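Local coordinates for reducing end xylose-releasing exo-oligoxylanase (Bacillus halodurans, PDB 1WU4), which hydrolyses xylooligosaccharides of three or more units, releasing xylose from the reducing end with inversion of anomeric configuration, at residues Y244-Y247 with D248-N252; H259-S262 with D263-V267; E301-R304 with R305-I308. The protein carries 1 engineered substitution. All coordinates share one frame; numbering follows the deposited sequence.

Overall arrangement
All three contacts are local, on the (alpha/alpha)6 barrel of glycoside hydrolase family 8. Interaction 2 is the most buried (four of seven touching residues), with aromatic packing and two waters at the entry into helix 265-278. Interactions 1 and 3 have centres farther from the chain centre (about 19 and 21 Å, against 12 Å): the first is a turn combining backbone bonds with an aromatic-amide overlap, the other a loop-to-strand junction built on a salt bridge and a tyrosine hydroxyl. P251 packs on I308 between them. Y244 approaches the probable proton acceptor D263. Interactions 2 and 3 are directly joined: F260 N probably donates to Y306 O (2.8 Å), and R305 forms a cation-pi contact with F261.

Interaction 1: residues Y244-Y247 with D248-N252. With GOL (glycerol), chain C.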
# COMPACT_ATOMS: atom_id res chain seq x y z
N TYR A 244 12.87 -7.66 -1.17
CA TYR A 244 12.62 -8.85 -0.35
C TYR A 244 13.71 -8.88 0.72
O TYR A 244 14.86 -8.49 0.46
CB TYR A 244 12.74 -10.15 -1.14
CG TYR A 244 11.74 -10.42 -2.24
CD1 TYR A 244 10.73 -9.51 -2.55
CD2 TYR A 244 11.84 -11.58 -3.00
CE1 TYR A 244 9.85 -9.76 -3.62
CE2 TYR A 244 10.98 -11.84 -4.05
CZ TYR A 244 9.99 -10.93 -4.36
OH TYR A 244 9.17 -11.19 -5.44
N ALA A 245 13.37 -9.37 1.90
CA ALA A 245 14.34 -9.46 2.98
C ALA A 245 14.02 -10.67 3.85
O ALA A 245 12.86 -11.05 4.00
CB ALA A 245 14.32 -8.20 3.83
N TYR A 246 15.06 -11.28 4.41
CA TYR A 246 14.87 -12.43 5.28
C TYR A 246 14.31 -11.89 6.59
O TYR A 246 14.27 -10.68 6.81
CB TYR A 246 16.21 -13.11 5.53
CG TYR A 246 16.82 -13.71 4.28
CD1 TYR A 246 16.21 -14.79 3.63
CD2 TYR A 246 18.00 -13.20 3.74
CE1 TYR A 246 16.75 -15.34 2.48
CE2 TYR A 246 18.56 -13.75 2.59
CZ TYR A 246 17.93 -14.82 1.97
OH TYR A 246 18.49 -15.37 0.83
N TYR A 247 13.87 -12.78 7.48
CA TYR A 247 13.35 -12.33 8.76
C TYR A 247 14.45 -11.64 9.55
O TYR A 247 14.16 -10.79 10.40
CB TYR A 247 12.78 -13.49 9.58
CG TYR A 247 11.55 -14.15 8.99
CD1 TYR A 247 10.55 -13.39 8.38
CD2 TYR A 247 11.37 -15.52 9.09
CE1 TYR A 247 9.39 -13.99 7.89
CE2 TYR A 247 10.21 -16.13 8.60
CZ TYR A 247 9.23 -15.36 8.01
OH TYR A 247 8.09 -15.97 7.53
N ASP A 248 15.70 -11.99 9.28
CA ASP A 248 16.81 -11.38 10.01
C ASP A 248 17.07 -9.94 9.55
O ASP A 248 17.96 -9.27 10.08
CB ASP A 248 18.10 -12.22 9.89
CG ASP A 248 18.63 -12.33 8.47
OD1 ASP A 248 18.51 -11.35 7.70
OD2 ASP A 248 19.21 -13.39 8.13
N GLY A 249 16.30 -9.49 8.58
CA GLY A 249 16.42 -8.12 8.10
C GLY A 249 17.28 -7.88 6.88
O GLY A 249 17.13 -6.86 6.20
N THR A 250 18.19 -8.81 6.57
CA THR A 250 19.07 -8.63 5.42
C THR A 250 18.36 -8.95 4.11
O THR A 250 17.37 -9.69 4.08
CB THR A 250 20.36 -9.48 5.56
OG1 THR A 250 20.03 -10.88 5.56
CG2 THR A 250 21.09 -9.13 6.86
N PRO A 251 18.86 -8.39 3.00
CA PRO A 251 18.24 -8.62 1.69
C PRO A 251 18.25 -10.05 1.18
O PRO A 251 19.21 -10.79 1.38
CB PRO A 251 19.04 -7.71 0.76
CG PRO A 251 19.59 -6.65 1.67
CD PRO A 251 19.98 -7.44 2.89
N ASN A 252 17.16 -10.44 0.51
CA ASN A 252 17.07 -11.75 -0.11
C ASN A 252 17.23 -11.45 -1.60
O ASN A 252 16.30 -11.00 -2.26
CB ASN A 252 15.71 -12.40 0.14
CG ASN A 252 15.53 -13.68 -0.67
OD1 ASN A 252 16.37 -14.03 -1.50
ND2 ASN A 252 14.42 -14.38 -0.42
C1 GOL C . 15.04 -17.79 6.65
O1 GOL C . 13.84 -18.50 6.35
C2 GOL C . 14.81 -16.48 7.43
O2 GOL C . 14.15 -15.49 6.65
C3 GOL C . 16.15 -15.93 7.91
O3 GOL C . 15.91 -14.79 8.73
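Y246 lays its ring over the side chain of N252, the ring and amide planes being 11° apart. N252 CB sits over one face, toward the rim and 3.9 Å from the centroid of the Y246 ring, near enough to the normal for a CH-pi contact. With CG anti to the backbone N (chi1 172°), the N252 amide is carried alongside Y246 CZ and OH. At the edge of the same ring, in its plane, T250 OG1 lies 3.6 Å from Y246 CD2. Both polar ends turn to E254: Y246 OH bonds its carboxylate and N252 OD1 its backbone N.

The backbone forms a type I turn from Y246 to G249, followed by a G1 beta bulge, at the end of strand 245-246, which pairs antiparallel with strand 193-194. G249 N donates to Y246 O (2.9 Å), Y246 N to T250 O (2.8 Å), and N252 N to Y244 O (3.0 Å) at 175°. G249 has a positive phi, at which a CB would press on the preceding carbonyl oxygen. The corner is braced by an Asx turn, in which D248 OD1 accepts from T250 N (2.8 Å) and also, on its syn side, from T250 OG1 (2.7 Å).

At the turn's two central residues a glycerol, probably from the crystallisation liquor, takes a straight bond from Y247 N to its O2 (2.8 Å) and a weak one from D248 N. The chemistry implies a turn shaped chiefly by main-chain bonds and the double grip on D248 OD1, with a tyrosine-asparagine overlap that probably helps fix the Y246 ring.

Interaction 2: residues H259-S262 with D263-V267; sequences HFFS and DSYRV
The aromatic contacts centre on Y265, whose ring is met at its edge by F260 and over one face by the F261-S262 backbone. F260 CE2 comes within 3.5 Å of Y265 CE1, with the two ring planes inclined at 52°. Over the face, S262 CA stands 4.0 Å from the Y265 centroid in a CH-pi contact, and F261 O lies beside it toward the rim. With CG anti to its carbonyl carbon (chi1 -55°), Y265 folds its ring back over these preceding residues.

Direct hydrogen bonds tie the same stretch of chain. F261 N donates to S264 OG at 3.3 Å, and S264 OG is also bonded to A241 O; Y265 N makes a weak bond to F261 O (3.4 Å).

Two waters serve the phenol. Water 1 accepts from Y265 OH (2.6 Å) and donates to F260 O; water 2 donates to Y265 OH (2.9 Å), links to S262 OG and lies over the F261 ring. S317 OG is a further partner of Y265 OH. A leucine in place of Y265 would probably leave both waters without their shared hydroxyl and S262 CA without the ring face it packs on.

Arginine contacts gather at D263, the probable proton acceptor. R266 NE donates in the carbonyl plane of D263 O (3.2 Å), though that oxygen is tilted from the guanidinium plane, and R266 NH2 forms a salt bridge with D263 OD2 (3.5 Å); R266 NH1 pairs with E70, the probable proton donor.

The loop thus leads into helix 265-278 beside strand 304-306, with F260 and Y265 packed on L323 of helix 320-329.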
# COMPACT_ATOMS: atom_id res chain seq x y z
N HIS A 259 17.57 -5.49 -3.73
CA HIS A 259 18.02 -4.11 -3.86
C HIS A 259 16.88 -3.10 -3.73
O HIS A 259 15.73 -3.48 -3.49
CB HIS A 259 18.73 -3.94 -5.21
CG HIS A 259 19.74 -5.01 -5.48
ND1 HIS A 259 20.86 -5.19 -4.69
CD2 HIS A 259 19.77 -5.99 -6.40
CE1 HIS A 259 21.53 -6.24 -5.12
NE2 HIS A 259 20.89 -6.75 -6.16
N PHE A 260 17.21 -1.82 -3.84
CA PHE A 260 16.21 -0.77 -3.75
C PHE A 260 15.59 -0.59 -5.12
O PHE A 260 16.22 -0.03 -6.03
CB PHE A 260 16.83 0.55 -3.29
CG PHE A 260 15.82 1.63 -3.01
CD1 PHE A 260 15.00 1.56 -1.89
CD2 PHE A 260 15.67 2.70 -3.89
CE1 PHE A 260 14.05 2.55 -1.64
CE2 PHE A 260 14.71 3.69 -3.64
CZ PHE A 260 13.90 3.61 -2.52
N PHE A 261 14.37 -1.08 -5.28
CA PHE A 261 13.68 -0.98 -6.55
C PHE A 261 12.17 -0.83 -6.33
O PHE A 261 11.73 -0.49 -5.23
CB PHE A 261 13.99 -2.21 -7.42
CG PHE A 261 13.99 -1.92 -8.90
CD1 PHE A 261 13.26 -2.72 -9.77
CD2 PHE A 261 14.74 -0.86 -9.42
CE1 PHE A 261 13.27 -2.47 -11.15
CE2 PHE A 261 14.76 -0.61 -10.80
CZ PHE A 261 14.02 -1.41 -11.66
N SER A 262 11.40 -1.11 -7.37
CA SER A 262 9.94 -0.95 -7.35
C SER A 262 9.17 -1.20 -6.05
O SER A 262 8.45 -0.33 -5.59
CB SER A 262 9.34 -1.77 -8.48
OG SER A 262 9.99 -1.45 -9.70
N ASP A 263 9.29 -2.39 -5.47
CA ASP A 263 8.58 -2.69 -4.23
C ASP A 263 8.97 -1.73 -3.10
O ASP A 263 8.12 -1.20 -2.39
CB ASP A 263 8.89 -4.12 -3.75
CG ASP A 263 8.03 -5.17 -4.42
OD1 ASP A 263 7.65 -5.00 -5.59
OD2 ASP A 263 7.75 -6.20 -3.76
N SER A 264 10.28 -1.53 -2.97
CA SER A 264 10.89 -0.70 -1.93
C SER A 264 10.37 0.72 -1.78
O SER A 264 10.35 1.26 -0.68
CB SER A 264 12.40 -0.59 -2.17
OG SER A 264 12.99 -1.85 -2.43
N TYR A 265 9.97 1.33 -2.89
CA TYR A 265 9.51 2.71 -2.86
C TYR A 265 8.40 2.95 -1.85
O TYR A 265 8.32 4.01 -1.24
CB TYR A 265 9.04 3.14 -4.25
CG TYR A 265 10.07 2.96 -5.35
CD1 TYR A 265 11.42 2.77 -5.05
CD2 TYR A 265 9.70 3.01 -6.69
CE1 TYR A 265 12.37 2.62 -6.06
CE2 TYR A 265 10.64 2.87 -7.71
CZ TYR A 265 11.97 2.67 -7.39
OH TYR A 265 12.89 2.53 -8.40
N ARG A 266 7.54 1.95 -1.66
CA ARG A 266 6.42 2.08 -0.74
C ARG A 266 6.79 2.19 0.73
O ARG A 266 5.99 2.66 1.53
CB ARG A 266 5.44 0.93 -0.97
CG ARG A 266 4.87 0.96 -2.37
CD ARG A 266 4.07 -0.28 -2.70
NE ARG A 266 4.90 -1.48 -2.67
CZ ARG A 266 4.54 -2.65 -3.19
NH1 ARG A 266 3.37 -2.77 -3.80
NH2 ARG A 266 5.35 -3.69 -3.10
N VAL A 267 8.00 1.77 1.09
CA VAL A 267 8.43 1.85 2.48
C VAL A 267 8.34 3.29 3.01
O VAL A 267 7.79 3.53 4.08
CB VAL A 267 9.86 1.30 2.65
CG1 VAL A 267 10.38 1.60 4.05
CG2 VAL A 267 9.87 -0.20 2.40
O HOH W 1 15.33 2.23 -7.48
O HOH W 2 11.53 0.90 -10.39

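Interaction 3: residues E301-R304 with R305-I308; sequences EDYR and RYKI
The Y306 ring has the R304 backbone and CB over one face and water 3 at its edge, in the ring plane, while the ring of F294 meets it edge-to-face. R304 CB makes a CH-pi contact 4.2 Å from the Y306 centroid. Although the R304 and Y306 side chains cross at about a right angle, the guanidinium plane is only 10° from that of the ring. This is a loop-to-strand junction on the (alpha/alpha)6 barrel: a 3-10 segment ending at D302 leads through Y303 into strand 304-306, whose R305 shares backbone bonds with F313 and E315.

The Y306 hydroxyl reaches back past R305 to the strand's start. R304 N donates to Y306 OH at 3.1 Å with an angle of 157°, and Y303 CA lies 3.5 Å from the same oxygen. A close approach of 3.0 Å between R304 O and Y306 CE2 shows how tightly the ring is pressed against the backbone.

R304 bends at CG (chi2 -70°), which returns its guanidinium toward D302. Its grip is side-on and converges on one oxygen: NE meets D302 OD1 at 3.1 Å from above the carboxylate plane, whereas NH2 approaches D302 OD1 along the syn lone pair. The remaining nitrogen, R304 NH1, bonds F313 O, so a single arginine joins the 3-10 segment to strand 312-313. R305 leaves on another course, forming a salt bridge with E315.

The other carboxylate oxygen completes a bridge to the tyrosine: water 3 donates to D302 OD2 at 3.1 Å and lies 2.6 Å from Y306 OH.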
# COMPACT_ATOMS: atom_id res chain seq x y z
N GLU A 301 15.36 11.73 -13.79
CA GLU A 301 15.68 11.09 -15.06
C GLU A 301 16.86 10.13 -14.92
O GLU A 301 17.05 9.24 -15.75
CB GLU A 301 16.00 12.15 -16.12
CG GLU A 301 14.92 13.21 -16.31
CD GLU A 301 15.07 14.40 -15.38
OE1 GLU A 301 15.06 14.21 -14.14
OE2 GLU A 301 15.20 15.54 -15.88
N ASP A 302 17.64 10.31 -13.85
CA ASP A 302 18.81 9.47 -13.60
C ASP A 302 18.61 8.44 -12.49
O ASP A 302 19.54 7.67 -12.20
CB ASP A 302 20.01 10.36 -13.27
CG ASP A 302 21.31 9.57 -13.16
OD1 ASP A 302 21.69 8.90 -14.15
OD2 ASP A 302 21.95 9.62 -12.09
N TYR A 303 17.43 8.40 -11.87
CA TYR A 303 17.18 7.43 -10.81
C TYR A 303 17.47 6.02 -11.32
O TYR A 303 17.04 5.65 -12.42
CB TYR A 303 15.72 7.48 -10.34
CG TYR A 303 15.30 8.71 -9.57
CD1 TYR A 303 16.23 9.60 -9.02
CD2 TYR A 303 13.95 8.96 -9.35
CE1 TYR A 303 15.81 10.70 -8.26
CE2 TYR A 303 13.52 10.04 -8.60
CZ TYR A 303 14.45 10.91 -8.06
OH TYR A 303 13.99 11.97 -7.30
N ARG A 304 18.19 5.24 -10.52
CA ARG A 304 18.56 3.88 -10.89
C ARG A 304 18.05 2.88 -9.87
O ARG A 304 17.32 3.22 -8.94
CB ARG A 304 20.08 3.72 -10.91
CG ARG A 304 20.88 4.84 -11.53
CD ARG A 304 20.69 4.89 -13.02
NE ARG A 304 21.59 5.87 -13.63
CZ ARG A 304 22.89 5.68 -13.79
NH1 ARG A 304 23.47 4.55 -13.40
NH2 ARG A 304 23.63 6.64 -14.34
N ARG A 305 18.46 1.63 -10.08
CA ARG A 305 18.20 0.57 -9.13
C ARG A 305 19.48 0.76 -8.31
O ARG A 305 20.55 1.01 -8.88
CB ARG A 305 18.24 -0.81 -9.80
CG ARG A 305 18.14 -1.98 -8.81
CD ARG A 305 18.51 -3.31 -9.44
NE ARG A 305 17.59 -3.73 -10.48
CZ ARG A 305 16.45 -4.38 -10.27
NH1 ARG A 305 16.06 -4.69 -9.04
NH2 ARG A 305 15.69 -4.73 -11.30
N TYR A 306 19.39 0.69 -6.99
CA TYR A 306 20.57 0.86 -6.15
C TYR A 306 20.68 -0.29 -5.16
O TYR A 306 19.66 -0.84 -4.73
CB TYR A 306 20.48 2.14 -5.31
CG TYR A 306 20.25 3.41 -6.08
CD1 TYR A 306 21.32 4.13 -6.63
CD2 TYR A 306 18.96 3.90 -6.27
CE1 TYR A 306 21.10 5.30 -7.34
CE2 TYR A 306 18.74 5.07 -6.99
CZ TYR A 306 19.81 5.76 -7.52
OH TYR A 306 19.57 6.90 -8.25
N LYS A 307 21.91 -0.66 -4.80
CA LYS A 307 22.08 -1.67 -3.77
C LYS A 307 21.63 -0.83 -2.57
O LYS A 307 21.66 0.40 -2.63
CB LYS A 307 23.55 -2.07 -3.64
CG LYS A 307 24.11 -2.70 -4.90
CD LYS A 307 25.53 -3.22 -4.72
CE LYS A 307 25.56 -4.54 -3.97
NZ LYS A 307 26.93 -5.11 -3.95
N ILE A 308 21.21 -1.46 -1.48
CA ILE A 308 20.73 -0.64 -0.37
C ILE A 308 21.79 0.26 0.24
O ILE A 308 21.45 1.23 0.92
CB ILE A 308 20.05 -1.49 0.73
CG1 ILE A 308 21.03 -2.48 1.35
CG2 ILE A 308 18.84 -2.21 0.14
CD1 ILE A 308 20.47 -3.19 2.58
O HOH W 3 21.57 8.16 -9.40